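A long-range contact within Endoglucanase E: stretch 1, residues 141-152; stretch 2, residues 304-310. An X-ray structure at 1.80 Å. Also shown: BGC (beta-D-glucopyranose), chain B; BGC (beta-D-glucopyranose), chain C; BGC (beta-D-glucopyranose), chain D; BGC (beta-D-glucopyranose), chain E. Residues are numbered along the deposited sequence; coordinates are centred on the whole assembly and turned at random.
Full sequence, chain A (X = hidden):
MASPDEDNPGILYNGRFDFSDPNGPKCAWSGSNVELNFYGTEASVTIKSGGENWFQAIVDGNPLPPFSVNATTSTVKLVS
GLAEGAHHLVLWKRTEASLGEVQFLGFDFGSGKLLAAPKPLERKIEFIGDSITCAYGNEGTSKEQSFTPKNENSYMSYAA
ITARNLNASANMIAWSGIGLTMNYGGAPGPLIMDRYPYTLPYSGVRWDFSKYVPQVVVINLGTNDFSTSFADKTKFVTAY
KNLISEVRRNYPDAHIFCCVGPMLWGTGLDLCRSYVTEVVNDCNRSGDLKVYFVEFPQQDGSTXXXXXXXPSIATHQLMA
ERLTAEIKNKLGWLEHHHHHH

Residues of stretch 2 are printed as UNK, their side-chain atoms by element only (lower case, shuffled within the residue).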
ATOM      1  N   THR A 141      14.973 -12.797   4.006  1.00 10.47           N
ATOM      2  CA  THR A 141      15.832 -13.116   2.860  1.00  9.74           C
ATOM      3  C   THR A 141      15.782 -14.613   2.609  1.00  9.76           C
ATOM      4  O   THR A 141      16.498 -15.126   1.778  1.00 10.35           O
ATOM      5  CB  THR A 141      17.297 -12.627   3.047  1.00 10.07           C
ATOM      6  OG1 THR A 141      17.868 -13.181   4.257  1.00  9.87           O
ATOM      7  CG2 THR A 141      17.350 -11.119   3.139  1.00 10.12           C
ATOM      8  N   SER A 142      14.906 -15.298   3.317  1.00  9.80           N
ATOM      9  CA  SER A 142      14.752 -16.731   3.109  1.00 11.02           C
ATOM     10  C   SER A 142      13.331 -17.092   2.655  1.00 11.01           C
ATOM     11  O   SER A 142      12.348 -16.830   3.375  1.00 10.13           O
ATOM     12  CB  SER A 142      15.103 -17.500   4.381  1.00 12.56           C
ATOM     13  OG  SER A 142      14.787 -18.870   4.156  1.00 15.14           O
ATOM     14  N   LYS A 143      13.215 -17.724   1.488  1.00 10.73           N
ATOM     15  CA  LYS A 143      11.893 -18.112   0.961  1.00 11.47           C
ATOM     16  C   LYS A 143      11.203 -19.210   1.793  1.00 13.08           C
ATOM     17  O   LYS A 143       9.993 -19.409   1.687  1.00 13.31           O
ATOM     18  CB  LYS A 143      11.992 -18.542  -0.498  1.00 11.48           C
ATOM     19  CG  LYS A 143      12.796 -19.824  -0.716  1.00 12.22           C
ATOM     20  CD  LYS A 143      13.176 -19.993  -2.169  1.00 14.60           C
ATOM     21  CE  LYS A 143      13.892 -21.351  -2.324  1.00 18.99           C
ATOM     22  NZ  LYS A 143      14.582 -21.370  -3.629  1.00 23.09           N
ATOM     23  N   GLU A 144      11.980 -19.884   2.630  1.00 13.89           N
ATOM     24  CA  GLU A 144      11.473 -20.971   3.487  1.00 17.29           C
ATOM     25  C   GLU A 144      10.727 -20.458   4.721  1.00 17.04           C
ATOM     26  O   GLU A 144       9.925 -21.207   5.358  1.00 17.88           O
ATOM     27  CB  GLU A 144      12.642 -21.842   3.968  1.00 17.55           C
ATOM     28  CG  GLU A 144      12.954 -23.023   3.062  1.00 26.16           C
ATOM     29  CD  GLU A 144      13.745 -22.638   1.825  1.00 32.41           C
ATOM     30  OE1 GLU A 144      14.564 -21.682   1.909  1.00 36.08           O
ATOM     31  OE2 GLU A 144      13.540 -23.296   0.765  1.00 35.29           O
ATOM     32  N   GLN A 145      11.032 -19.218   5.097  1.00 15.06           N
ATOM     33  CA  GLN A 145      10.482 -18.627   6.311  1.00 15.45           C
ATOM     34  C   GLN A 145       9.050 -18.155   6.066  1.00 14.75           C
ATOM     35  O   GLN A 145       8.749 -17.553   5.007  1.00 13.93           O
ATOM     36  CB  GLN A 145      11.371 -17.474   6.772  1.00 15.62           C
ATOM     37  CG  GLN A 145      10.940 -16.829   8.108  1.00 19.06           C
ATOM     38  CD  GLN A 145      11.969 -15.845   8.646  1.00 21.42           C
ATOM     39  OE1 GLN A 145      11.754 -14.631   8.635  1.00 22.54           O
ATOM     40  NE2 GLN A 145      13.095 -16.366   9.102  1.00 23.02           N
ATOM     41  N   SER A 146       8.161 -18.438   7.021  1.00 12.19           N
ATOM     42  CA  SER A 146       6.795 -17.955   6.894  1.00 11.74           C
ATOM     43  C   SER A 146       6.638 -16.495   7.373  1.00 10.73           C
ATOM     44  O   SER A 146       7.568 -15.891   7.895  1.00  9.88           O
ATOM     45  CB  SER A 146       5.848 -18.884   7.614  1.00 12.03           C
ATOM     46  OG  SER A 146       6.262 -18.982   8.942  1.00 17.76           O
ATOM     47  N   PHE A 147       5.446 -15.953   7.162  1.00  9.77           N
ATOM     48  CA  PHE A 147       5.165 -14.564   7.451  1.00  8.26           C
ATOM     49  C   PHE A 147       5.488 -14.190   8.896  1.00  8.45           C
ATOM     50  O   PHE A 147       5.037 -14.866   9.841  1.00  7.48           O
ATOM     51  CB  PHE A 147       3.689 -14.281   7.198  1.00  8.33           C
ATOM     52  CG  PHE A 147       3.304 -12.848   7.445  1.00  5.68           C
ATOM     53  CD1 PHE A 147       3.607 -11.868   6.484  1.00  8.18           C
ATOM     54  CD2 PHE A 147       2.632 -12.475   8.607  1.00  8.08           C
ATOM     55  CE1 PHE A 147       3.223 -10.506   6.688  1.00  7.18           C
ATOM     56  CE2 PHE A 147       2.238 -11.112   8.834  1.00  6.70           C
ATOM     57  CZ  PHE A 147       2.550 -10.142   7.881  1.00  8.51           C
ATOM     58  N   THR A 148       6.223 -13.092   9.046  1.00  7.64           N
ATOM     59  CA  THR A 148       6.345 -12.410  10.351  1.00  7.55           C
ATOM     60  C   THR A 148       6.054 -10.913  10.173  1.00  7.06           C
ATOM     61  O   THR A 148       6.532 -10.278   9.226  1.00  5.99           O
ATOM     62  CB  THR A 148       7.723 -12.628  10.996  1.00  7.82           C
ATOM     63  OG1 THR A 148       8.726 -11.937  10.273  1.00 10.73           O
ATOM     64  CG2 THR A 148       8.115 -14.145  11.015  1.00  9.22           C
ATOM     65  N   PRO A 149       5.224 -10.333  11.059  1.00  7.11           N
ATOM     66  CA  PRO A 149       4.929  -8.877  10.962  1.00  6.59           C
ATOM     67  C   PRO A 149       6.183  -8.002  10.901  1.00  6.41           C
ATOM     68  O   PRO A 149       6.202  -7.020  10.136  1.00  7.42           O
ATOM     69  CB  PRO A 149       4.167  -8.607  12.248  1.00  6.93           C
ATOM     70  CG  PRO A 149       3.402  -9.938  12.461  1.00  7.75           C
ATOM     71  CD  PRO A 149       4.478 -10.972  12.155  1.00  5.27           C
ATOM     72  N   LYS A 150       7.234  -8.362  11.662  1.00  4.73           N
ATOM     73  CA  LYS A 150       8.451  -7.569  11.711  1.00  6.16           C
ATOM     74  C   LYS A 150       9.101  -7.428  10.343  1.00  4.59           C
ATOM     75  O   LYS A 150       9.811  -6.456  10.110  1.00  5.39           O
ATOM     76  CB  LYS A 150       9.484  -8.171  12.690  1.00  5.68           C
ATOM     77  CG  LYS A 150      10.157  -9.495  12.217  1.00  6.21           C
ATOM     78  CD  LYS A 150      10.793 -10.253  13.407  1.00  9.90           C
ATOM     79  CE  LYS A 150      11.673 -11.409  12.956  1.00 14.11           C
ATOM     80  NZ  LYS A 150      10.861 -12.360  12.208  1.00 20.07           N
ATOM     81  N   ASN A 151       8.878  -8.406   9.461  1.00  4.33           N
ATOM     82  CA  ASN A 151       9.549  -8.389   8.144  1.00  5.14           C
ATOM     83  C   ASN A 151       8.725  -7.772   6.984  1.00  4.73           C
ATOM     84  O   ASN A 151       9.107  -7.834   5.791  1.00  3.24           O
ATOM     85  CB  ASN A 151      10.012  -9.816   7.812  1.00  4.63           C
ATOM     86  CG  ASN A 151      11.358 -10.154   8.476  1.00  6.10           C
ATOM     87  OD1 ASN A 151      12.110  -9.259   8.880  1.00  7.91           O
ATOM     88  ND2 ASN A 151      11.651 -11.432   8.575  1.00  5.99           N
ATOM     89  N   GLU A 152       7.571  -7.195   7.318  1.00  4.76           N
ATOM     90  CA  GLU A 152       6.720  -6.632   6.282  1.00  4.54           C
ATOM     91  C   GLU A 152       6.934  -5.128   6.277  1.00  4.95           C
ATOM     92  O   GLU A 152       6.379  -4.413   7.100  1.00  4.62           O
ATOM     93  CB  GLU A 152       5.237  -6.952   6.595  1.00  5.05           C
ATOM     94  CG  GLU A 152       4.208  -6.323   5.619  1.00  5.67           C
ATOM     95  CD  GLU A 152       2.792  -6.861   5.894  1.00  8.20           C
ATOM     96  OE1 GLU A 152       2.234  -6.540   6.992  1.00  8.44           O
ATOM     97  OE2 GLU A 152       2.261  -7.609   5.007  1.00  5.65           O
ATOM     98  N   UNK A 304      17.092 -12.473  -5.253  1.00  6.34           N
ATOM     99  CA  UNK A 304      16.734 -13.110  -3.968  1.00  6.69           C
ATOM    100  C   UNK A 304      15.229 -13.197  -3.759  1.00  5.61           C
ATOM    101  O   UNK A 304      14.450 -13.006  -4.705  1.00  5.05           O
ATOM    102  N   UNK A 305      14.828 -13.541  -2.534  1.00  5.19           N
ATOM    103  CA  UNK A 305      13.407 -13.740  -2.188  1.00  5.62           C
ATOM    104  C   UNK A 305      13.193 -13.371  -0.742  1.00  5.99           C
ATOM    105  O   UNK A 305      14.092 -13.528   0.084  1.00  6.64           O
ATOM    106  c   UNK A 305      12.084 -16.252  -5.827  1.00 13.42           C
ATOM    107  c   UNK A 305      13.043 -15.849  -3.599  1.00  8.29           C
ATOM    108  c   UNK A 305      14.160 -17.335  -5.156  1.00 14.08           C
ATOM    109  c   UNK A 305      13.004 -15.218  -2.252  1.00  6.81           C
ATOM    110  c   UNK A 305      12.034 -15.601  -4.542  1.00  9.64           C
ATOM    111  c   UNK A 305      13.167 -17.105  -6.095  1.00 14.16           C
ATOM    112  c   UNK A 305      14.088 -16.721  -3.925  1.00 11.74           C
ATOM    113  o   UNK A 305      13.280 -17.740  -7.318  1.00 17.21           O
ATOM    114  N   UNK A 306      11.968 -12.944  -0.431  1.00  6.72           N
ATOM    115  CA  UNK A 306      11.578 -12.729   0.960  1.00  6.10           C
ATOM    116  C   UNK A 306      10.763 -13.906   1.458  1.00  7.29           C
ATOM    117  O   UNK A 306      10.724 -14.968   0.827  1.00  5.94           O
ATOM    118  N   UNK A 307      10.030 -13.686   2.558  1.00  6.31           N
ATOM    119  CA  UNK A 307       9.286 -14.754   3.208  1.00  6.80           C
ATOM    120  C   UNK A 307       8.293 -15.354   2.253  1.00  7.13           C
ATOM    121  O   UNK A 307       7.699 -14.623   1.444  1.00  6.02           O
ATOM    122  o   UNK A 307       9.525 -13.124   7.894  1.00 11.63           O
ATOM    123  c   UNK A 307       8.894 -13.177   6.794  1.00  9.48           C
ATOM    124  c   UNK A 307       8.571 -14.207   4.471  1.00  6.97           C
ATOM    125  o   UNK A 307       7.739 -12.728   6.652  1.00 10.86           O
ATOM    126  c   UNK A 307       9.570 -13.826   5.571  1.00  7.66           C
ATOM    127  N   UNK A 308       8.164 -16.682   2.291  1.00  5.67           N
ATOM    128  CA  UNK A 308       7.203 -17.380   1.440  1.00  6.47           C
ATOM    129  C   UNK A 308       7.324 -17.056  -0.065  1.00  6.26           C
ATOM    130  O   UNK A 308       6.315 -17.049  -0.771  1.00  5.91           O
ATOM    131  o   UNK A 308       4.738 -17.398   4.120  1.00  9.24           O
ATOM    132  c   UNK A 308       5.489 -17.923   3.259  1.00  9.71           C
ATOM    133  o   UNK A 308       6.063 -19.037   3.408  1.00 11.36           O
ATOM    134  c   UNK A 308       5.750 -17.169   1.952  1.00  7.16           C
ATOM    135  N   UNK A 309       8.569 -16.833  -0.534  1.00  5.62           N
ATOM    136  CA  UNK A 309       8.856 -16.461  -1.945  1.00  6.76           C
ATOM    137  C   UNK A 309       8.319 -15.097  -2.367  1.00  6.16           C
ATOM    138  O   UNK A 309       8.294 -14.798  -3.579  1.00  7.63           O
ATOM    139  c   UNK A 309      10.509 -21.893  -3.720  1.00 16.71           C
ATOM    140  c   UNK A 309       9.562 -19.631  -3.642  1.00 15.04           C
ATOM    141  c   UNK A 309       9.721 -20.925  -3.109  1.00 15.72           C
ATOM    142  c   UNK A 309      11.134 -21.556  -4.899  1.00 15.79           C
ATOM    143  c   UNK A 309       8.391 -19.763  -1.745  1.00 12.71           C
ATOM    144  c   UNK A 309      10.225 -19.298  -4.832  1.00 14.88           C
ATOM    145  c   UNK A 309       8.717 -18.904  -2.744  1.00 11.07           C
ATOM    146  c   UNK A 309       8.251 -17.483  -2.914  1.00  8.32           C
ATOM    147  c   UNK A 309      11.006 -20.273  -5.459  1.00 15.60           C
ATOM    148  n   UNK A 309       9.003 -20.980  -1.947  1.00 16.48           N
ATOM    149  N   UNK A 310       7.853 -14.262  -1.421  1.00  5.71           N
ATOM    150  CA  UNK A 310       7.409 -12.930  -1.836  1.00  5.25           C
ATOM    151  C   UNK A 310       8.611 -12.055  -2.246  1.00  4.78           C
ATOM    152  O   UNK A 310       9.805 -12.404  -1.941  1.00  6.18           O
ATOM    153  c   UNK A 310       6.562 -12.285  -0.734  1.00  4.78           C
ATOM    154  n   UNK A 310       5.118 -14.227  -0.031  1.00  8.08           N
ATOM    155  c   UNK A 310       3.982 -12.598  -0.934  1.00  7.64           C
ATOM    156  n   UNK A 310       3.131 -13.618  -0.554  1.00  7.06           N
ATOM    157  c   UNK A 310       5.235 -12.964  -0.565  1.00  4.94           C
ATOM    158  c   UNK A 310       3.844 -14.596  -0.027  1.00  8.85           C
TER
HETATM  159  C2  BGC B   4       1.863 -18.474   2.086  1.00 13.82           C
HETATM  160  C3  BGC B   4       0.530 -18.205   2.769  1.00 13.03           C
HETATM  161  C4  BGC B   4       0.048 -16.792   2.421  1.00 11.36           C
HETATM  162  C5  BGC B   4      -0.003 -16.647   0.883  1.00 12.26           C
HETATM  163  C6  BGC B   4      -0.556 -15.301   0.373  1.00 14.52           C
HETATM  164  C1  BGC B   4       1.737 -18.217   0.587  1.00 12.63           C
HETATM  165  O2  BGC B   4       2.285 -19.809   2.384  1.00 14.16           O
HETATM  166  O3  BGC B   4       0.685 -18.331   4.188  1.00 15.14           O
HETATM  167  O4  BGC B   4      -1.203 -16.821   2.900  1.00 13.99           O
HETATM  168  O5  BGC B   4       1.301 -16.890   0.361  1.00 11.79           O
HETATM  169  O6  BGC B   4       0.269 -14.256   0.856  1.00 16.86           O
HETATM  170  C2  BGC C   3       3.108 -18.413  -3.787  1.00 14.08           C
HETATM  171  C3  BGC C   3       2.883 -17.808  -2.403  1.00 12.48           C
HETATM  172  C4  BGC C   3       2.958 -18.878  -1.327  1.00 11.21           C
HETATM  173  C5  BGC C   3       4.261 -19.678  -1.442  1.00 15.81           C
HETATM  174  C6  BGC C   3       4.148 -20.883  -0.504  1.00 18.93           C
HETATM  175  C1  BGC C   3       4.418 -19.225  -3.798  1.00 17.10           C
HETATM  176  O2  BGC C   3       3.163 -17.395  -4.782  1.00 13.87           O
HETATM  177  O3  BGC C   3       1.629 -17.165  -2.373  1.00 12.39           O
HETATM  178  O4  BGC C   3       2.980 -18.403  -0.078  1.00 12.46           O
HETATM  179  O5  BGC C   3       4.485 -20.188  -2.763  1.00 15.33           O
HETATM  180  O6  BGC C   3       5.337 -21.567  -0.711  1.00 24.88           O
HETATM  181  C2  BGC D   1      10.310 -19.789 -10.724  1.00 47.12           C
HETATM  182  C3  BGC D   1       9.975 -19.964  -9.248  1.00 46.13           C
HETATM  183  C4  BGC D   1       8.915 -21.041  -9.051  1.00 43.08           C
HETATM  184  C5  BGC D   1       9.263 -22.300  -9.837  1.00 45.65           C
HETATM  185  C6  BGC D   1       8.163 -23.346  -9.707  1.00 45.97           C
HETATM  186  C1  BGC D   1      10.560 -21.136 -11.391  1.00 47.74           C
HETATM  187  O1  BGC D   1      10.768 -20.944 -12.773  1.00 50.71           O
HETATM  188  O2  BGC D   1      11.457 -18.980 -10.854  1.00 46.86           O
HETATM  189  O3  BGC D   1       9.506 -18.742  -8.724  1.00 45.80           O
HETATM  190  O4  BGC D   1       8.772 -21.295  -8.095  1.00 31.25           O
HETATM  191  O5  BGC D   1       9.441 -21.972 -11.197  1.00 47.22           O
HETATM  192  O6  BGC D   1       8.255 -24.260 -10.777  1.00 46.10           O
HETATM  193  C2  BGC E   5      -3.110 -15.698   3.891  1.00 19.12           C
HETATM  194  C3  BGC E   5      -3.484 -14.566   4.855  1.00 21.72           C
HETATM  195  C4  BGC E   5      -2.554 -14.545   6.071  1.00 21.69           C
HETATM  196  C5  BGC E   5      -1.126 -14.420   5.579  1.00 20.73           C
HETATM  197  C6  BGC E   5      -0.117 -14.260   6.731  1.00 19.68           C
HETATM  198  C1  BGC E   5      -1.608 -15.667   3.630  1.00 17.70           C
HETATM  199  O2  BGC E   5      -3.836 -15.611   2.672  1.00 14.83           O
HETATM  200  O3  BGC E   5      -4.852 -14.636   5.203  1.00 23.01           O
HETATM  201  O4  BGC E   5      -2.836 -13.408   6.861  1.00 27.21           O
HETATM  202  O5  BGC E   5      -0.900 -15.616   4.853  1.00 18.85           O
HETATM  203  O6  BGC E   5       0.203 -15.511   7.279  1.00 22.92           O
HETATM  204  O   HOH W   1       7.774 -20.788   1.965  1.00 30.36           O
HETATM  205  O   HOH W   2       2.909 -17.624   6.571  1.00 27.74           O
HETATM  206  O   HOH W   3       6.585 -10.213   6.642  1.00  4.72           O

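Position 304 has no side-chain atoms beyond the backbone, and its phi of 66° is one that by itself favours glycine. It makes no contact with stretch 1. This is Gly 304.

Position 305 carries one carbon leading to a six-carbon ring that bears a single oxygen, a phenol. The CA-to-CB bond points toward stretch 1, and a ring carbon lies 3.8 Å from CD of Lys 143. The residue is Tyr 305, and the close atom is its CD2. O of Tyr 305 sits 3.3 Å from CA of Thr 141, a CA-H...O contact.

Position 306 again lacks a side chain. Its backbone is buried, with O at 3.4 Å from CA of Lys 143 in a second CA-H...O contact. This is Gly 306.

Position 307 shows three carbons in an unbranched chain, the third carrying two oxygens. The count gives a carboxylate one methylene longer than aspartate, and the neighbours agree: N and OG1 of Thr 148 and ND2 of Asn 151 all offer protons. The residue is Glu 307. Its OE1 accepts from N of Thr 148 at 2.9 Å, while OE2 accepts from OG1 of Thr 148 at 2.8 Å and from ND2 of Asn 151 at 2.8 Å.

Position 308 has two carbons, the second with two oxygens; its CA-to-CB bond points away, yet one oxygen returns to 3.5 Å from CA of Ser 146. This shorter acid is Asp 308, and that oxygen is its OD2. Its backbone N donates to O of Gln 145 at 2.9 Å. Water 1 joins OD1 to O of Lys 143, and water 2 joins OD2 to N of Phe 147.

Position 309 bears one carbon and then fused five- and six-membered rings of eight carbons and one nitrogen, an indole. CD of Lys 143 stands 3.6 Å from the centroid of the six-membered ring, 9° off its normal. This is Trp 309, held by a CH-pi contact.

Position 310 has one carbon and a five-membered ring of three carbons and two nitrogens, an imidazole that touches nothing on stretch 1: His 310. Its ND1 donates to O of Glu 307 at 3.0 Å.

Three rules emerge. A buried carboxylate is paid for by donors: Thr 148 and Asn 151 serve Glu 307. A backbone bond from Asp 308 pins the end of the Ser 142 to Gln 145 turn. A lysine's aliphatic part can cover an indole, as Lys 143 covers Trp 309.

Stretch 2 (304-310) GYGEDWH
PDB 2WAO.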